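Local atomic coordinates of oxidoreductase, FMN-binding (Shewanella oneidensis, PDB entry 2GQ9), a protein that binds flavin mononucleotide and probably acts as an NADH- or NADPH-dependent oxidoreductase on carbon-carbon double bonds, as in its Old Yellow Enzyme relatives. Residues Asn184-Asn189 with Thr239-Val244. Numbering follows the deposited sequence.
With HBA (p-hydroxybenzaldehyde), chain D; FMN (flavin mononucleotide), chain C.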
loop_
_atom_site.group_PDB
_atom_site.type_symbol
_atom_site.label_atom_id
_atom_site.label_comp_id
_atom_site.label_asym_id
_atom_site.label_seq_id
_atom_site.Cartn_x
_atom_site.Cartn_y
_atom_site.Cartn_z
ATOM N N ASN A 184 -7.356 -0.045 -3.002
ATOM C CA ASN A 184 -7.693 1.249 -3.561
ATOM C C ASN A 184 -7.928 1.358 -5.059
ATOM O O ASN A 184 -7.550 2.343 -5.697
ATOM C CB ASN A 184 -6.665 2.270 -3.070
ATOM C CG ASN A 184 -6.558 2.264 -1.551
ATOM O OD1 ASN A 184 -7.454 1.762 -0.869
ATOM N ND2 ASN A 184 -5.478 2.820 -1.015
ATOM N N GLY A 185 -8.586 0.340 -5.601
ATOM C CA GLY A 185 -8.940 0.339 -7.008
ATOM C C GLY A 185 -7.848 0.162 -8.035
ATOM O O GLY A 185 -8.040 0.527 -9.194
ATOM N N TYR A 186 -6.707 -0.384 -7.634
ATOM C CA TYR A 186 -5.627 -0.600 -8.578
ATOM C C TYR A 186 -5.726 -1.970 -9.269
ATOM O O TYR A 186 -6.753 -2.640 -9.144
ATOM C CB TYR A 186 -4.291 -0.339 -7.872
ATOM C CG TYR A 186 -4.192 1.136 -7.526
ATOM C CD1 TYR A 186 -4.156 1.573 -6.204
ATOM C CD2 TYR A 186 -4.235 2.105 -8.534
ATOM C CE1 TYR A 186 -4.173 2.932 -5.898
ATOM C CE2 TYR A 186 -4.250 3.469 -8.235
ATOM C CZ TYR A 186 -4.221 3.874 -6.911
ATOM O OH TYR A 186 -4.261 5.214 -6.599
ATOM N N LEU A 187 -4.690 -2.387 -9.998
ATOM C CA LEU A 187 -4.764 -3.636 -10.775
ATOM C C LEU A 187 -5.406 -4.879 -10.168
ATOM O O LEU A 187 -6.377 -5.400 -10.719
ATOM C CB LEU A 187 -3.389 -4.027 -11.335
ATOM C CG LEU A 187 -3.459 -5.218 -12.310
ATOM C CD1 LEU A 187 -4.411 -4.873 -13.444
ATOM C CD2 LEU A 187 -2.071 -5.560 -12.865
ATOM N N ILE A 188 -4.878 -5.377 -9.059
ATOM C CA ILE A 188 -5.449 -6.580 -8.475
ATOM C C ILE A 188 -6.880 -6.349 -7.997
ATOM O O ILE A 188 -7.737 -7.231 -8.130
ATOM C CB ILE A 188 -4.564 -7.112 -7.334
ATOM C CG1 ILE A 188 -3.160 -7.391 -7.884
ATOM C CG2 ILE A 188 -5.156 -8.391 -6.758
ATOM C CD1 ILE A 188 -2.180 -7.919 -6.861
ATOM N N ASN A 189 -7.137 -5.155 -7.467
ATOM C CA ASN A 189 -8.466 -4.773 -6.985
ATOM C C ASN A 189 -9.439 -4.819 -8.164
ATOM O O ASN A 189 -10.623 -5.108 -7.998
ATOM C CB ASN A 189 -8.421 -3.347 -6.431
ATOM C CG ASN A 189 -9.597 -3.021 -5.524
ATOM O OD1 ASN A 189 -10.704 -3.548 -5.686
ATOM N ND2 ASN A 189 -9.366 -2.133 -4.570
ATOM N N THR A 239 -14.437 2.736 -2.347
ATOM C CA THR A 239 -14.673 2.629 -3.785
ATOM C C THR A 239 -14.183 3.847 -4.564
ATOM O O THR A 239 -14.383 3.937 -5.775
ATOM C CB THR A 239 -16.181 2.476 -4.058
ATOM O OG1 THR A 239 -16.876 3.557 -3.428
ATOM C CG2 THR A 239 -16.710 1.155 -3.506
ATOM N N LEU A 240 -13.536 4.774 -3.868
ATOM C CA LEU A 240 -13.047 6.015 -4.464
ATOM C C LEU A 240 -12.386 5.948 -5.847
ATOM O O LEU A 240 -12.613 6.832 -6.677
ATOM C CB LEU A 240 -12.098 6.720 -3.488
ATOM C CG LEU A 240 -11.676 8.142 -3.871
ATOM C CD1 LEU A 240 -12.909 9.030 -4.015
ATOM C CD2 LEU A 240 -10.749 8.701 -2.803
ATOM N N ASN A 241 -11.572 4.923 -6.102
ATOM C CA ASN A 241 -10.899 4.814 -7.398
ATOM C C ASN A 241 -11.686 4.097 -8.501
ATOM O O ASN A 241 -11.139 3.766 -9.552
ATOM C CB ASN A 241 -9.521 4.166 -7.225
ATOM C CG ASN A 241 -8.400 5.193 -7.159
ATOM O OD1 ASN A 241 -7.303 4.906 -6.683
ATOM N ND2 ASN A 241 -8.670 6.394 -7.656
ATOM N N GLY A 242 -12.970 3.855 -8.263
ATOM C CA GLY A 242 -13.784 3.217 -9.281
ATOM C C GLY A 242 -14.127 1.748 -9.128
ATOM O O GLY A 242 -14.941 1.234 -9.896
ATOM N N THR A 243 -13.522 1.057 -8.167
ATOM C CA THR A 243 -13.828 -0.355 -7.990
ATOM C C THR A 243 -14.920 -0.559 -6.963
ATOM O O THR A 243 -14.855 -0.038 -5.850
ATOM C CB THR A 243 -12.598 -1.181 -7.552
ATOM O OG1 THR A 243 -12.083 -0.661 -6.320
ATOM C CG2 THR A 243 -11.517 -1.137 -8.625
ATOM N N VAL A 244 -15.929 -1.325 -7.355
ATOM C CA VAL A 244 -17.044 -1.631 -6.479
ATOM C C VAL A 244 -17.336 -3.117 -6.568
ATOM O O VAL A 244 -17.267 -3.702 -7.650
ATOM C CB VAL A 244 -18.310 -0.872 -6.904
ATOM C CG1 VAL A 244 -19.464 -1.236 -5.985
ATOM C CG2 VAL A 244 -18.054 0.622 -6.875
HETATM C "C1'" HBA D . -2.338 8.956 -3.873
HETATM O "O1'" HBA D . -2.990 9.851 -3.375
HETATM C C1 HBA D . -2.663 7.549 -3.589
HETATM C C2 HBA D . -1.885 6.503 -4.169
HETATM C C3 HBA D . -2.251 5.173 -3.935
HETATM C C4 HBA D . -3.380 4.879 -3.132
HETATM C C5 HBA D . -4.159 5.892 -2.510
HETATM C C6 HBA D . -3.765 7.209 -2.737
HETATM O O4 HBA D . -3.526 3.606 -2.701
HETATM N N1 FMN C . -2.397 3.870 0.296
HETATM C C2 FMN C . -1.710 2.858 -0.409
HETATM O O2 FMN C . -2.030 1.711 -0.338
HETATM N N3 FMN C . -0.561 3.262 -1.189
HETATM C C4 FMN C . -0.075 4.532 -1.331
HETATM O O4 FMN C . 0.841 4.776 -2.091
HETATM C C4A FMN C . -0.857 5.616 -0.688
HETATM N N5 FMN C . -0.636 6.938 -1.010
HETATM C C5A FMN C . -1.224 7.880 -0.203
HETATM C C6 FMN C . -0.796 9.298 -0.338
HETATM C C7 FMN C . -1.271 10.325 0.572
HETATM C C7M FMN C . -0.710 11.736 0.453
HETATM C C8 FMN C . -2.268 9.961 1.576
HETATM C C8M FMN C . -2.777 10.993 2.627
HETATM C C9 FMN C . -2.720 8.592 1.670
HETATM C C9A FMN C . -2.239 7.570 0.813
HETATM N N10 FMN C . -2.559 6.151 0.918
HETATM C C10 FMN C . -2.005 5.135 0.164
HETATM C "C1'" FMN C . -3.631 5.763 1.914
HETATM C "C2'" FMN C . -3.009 5.610 3.294
HETATM O "O2'" FMN C . -2.063 4.537 3.372
HETATM C "C3'" FMN C . -4.039 5.418 4.412
HETATM O "O3'" FMN C . -4.700 4.147 4.264
HETATM C "C4'" FMN C . -5.087 6.528 4.421
HETATM O "O4'" FMN C . -4.458 7.851 4.407
HETATM C "C5'" FMN C . -6.049 6.433 5.588
HETATM O "O5'" FMN C . -5.363 6.655 6.867
HETATM P P FMN C . -5.369 8.043 7.641
HETATM O O1P FMN C . -4.587 9.051 6.865
HETATM O O2P FMN C . -6.821 8.417 7.873
HETATM O O3P FMN C . -4.658 7.717 8.979
HETATM O O HOH W 1 -10.257 1.330 -10.632
#
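Gly185 is where the two loops come together: its CA faces the side chains of Asn241 and Thr243, 3.9 Å from Asn241 CB. This is the FMN-binding TIM barrel of the Old Yellow Enzyme family; 184-189 leads from strand 177-181 into helix 187-192, whereas the segment 239-244 belongs to the loop between strand 230-234 and helix 248-261. From Thr239 to Gly242 that loop makes a type I turn, closed by Gly242 N to Thr239 O. Asn241 sends its side chain from this turn toward Asn184 O and the hydroxyl of Tyr186, its amide plane tilted 70° from the Tyr186 ring. The Tyr186 hydroxyl is hydrogen-bonded to that of Tyr68, while Asn184 O sits 3.4 Å above one face of the Tyr186 ring, offset toward the rim. In Thr243, OG1 is tucked between the backbone N and carbonyl carbon, which turns both OG1 and CG2 to Gly185 CA, each at 3.4 Å; the side chain of Asn189, from the first turn of its helix, lies across the same threonine at a slant. A water ties the backbones together by donating to both Gly185 O and Asn241 O. On the ligand side, Asn184 and Tyr186 line the pocket of p-hydroxybenzaldehyde beside the flavin, where His181 NE2 also hydrogen-bonds the ligand. Asn184 carries CG anti to its carbonyl carbon (chi1 -54°), directing the amide to the ligand's phenolic end; ND2 donates to HBA O4 at 2.7 Å, nearly straight at 170°. That same oxygen lies in the plane of the Tyr186 ring, at its edge, 3.3 Å from Tyr186 CE1.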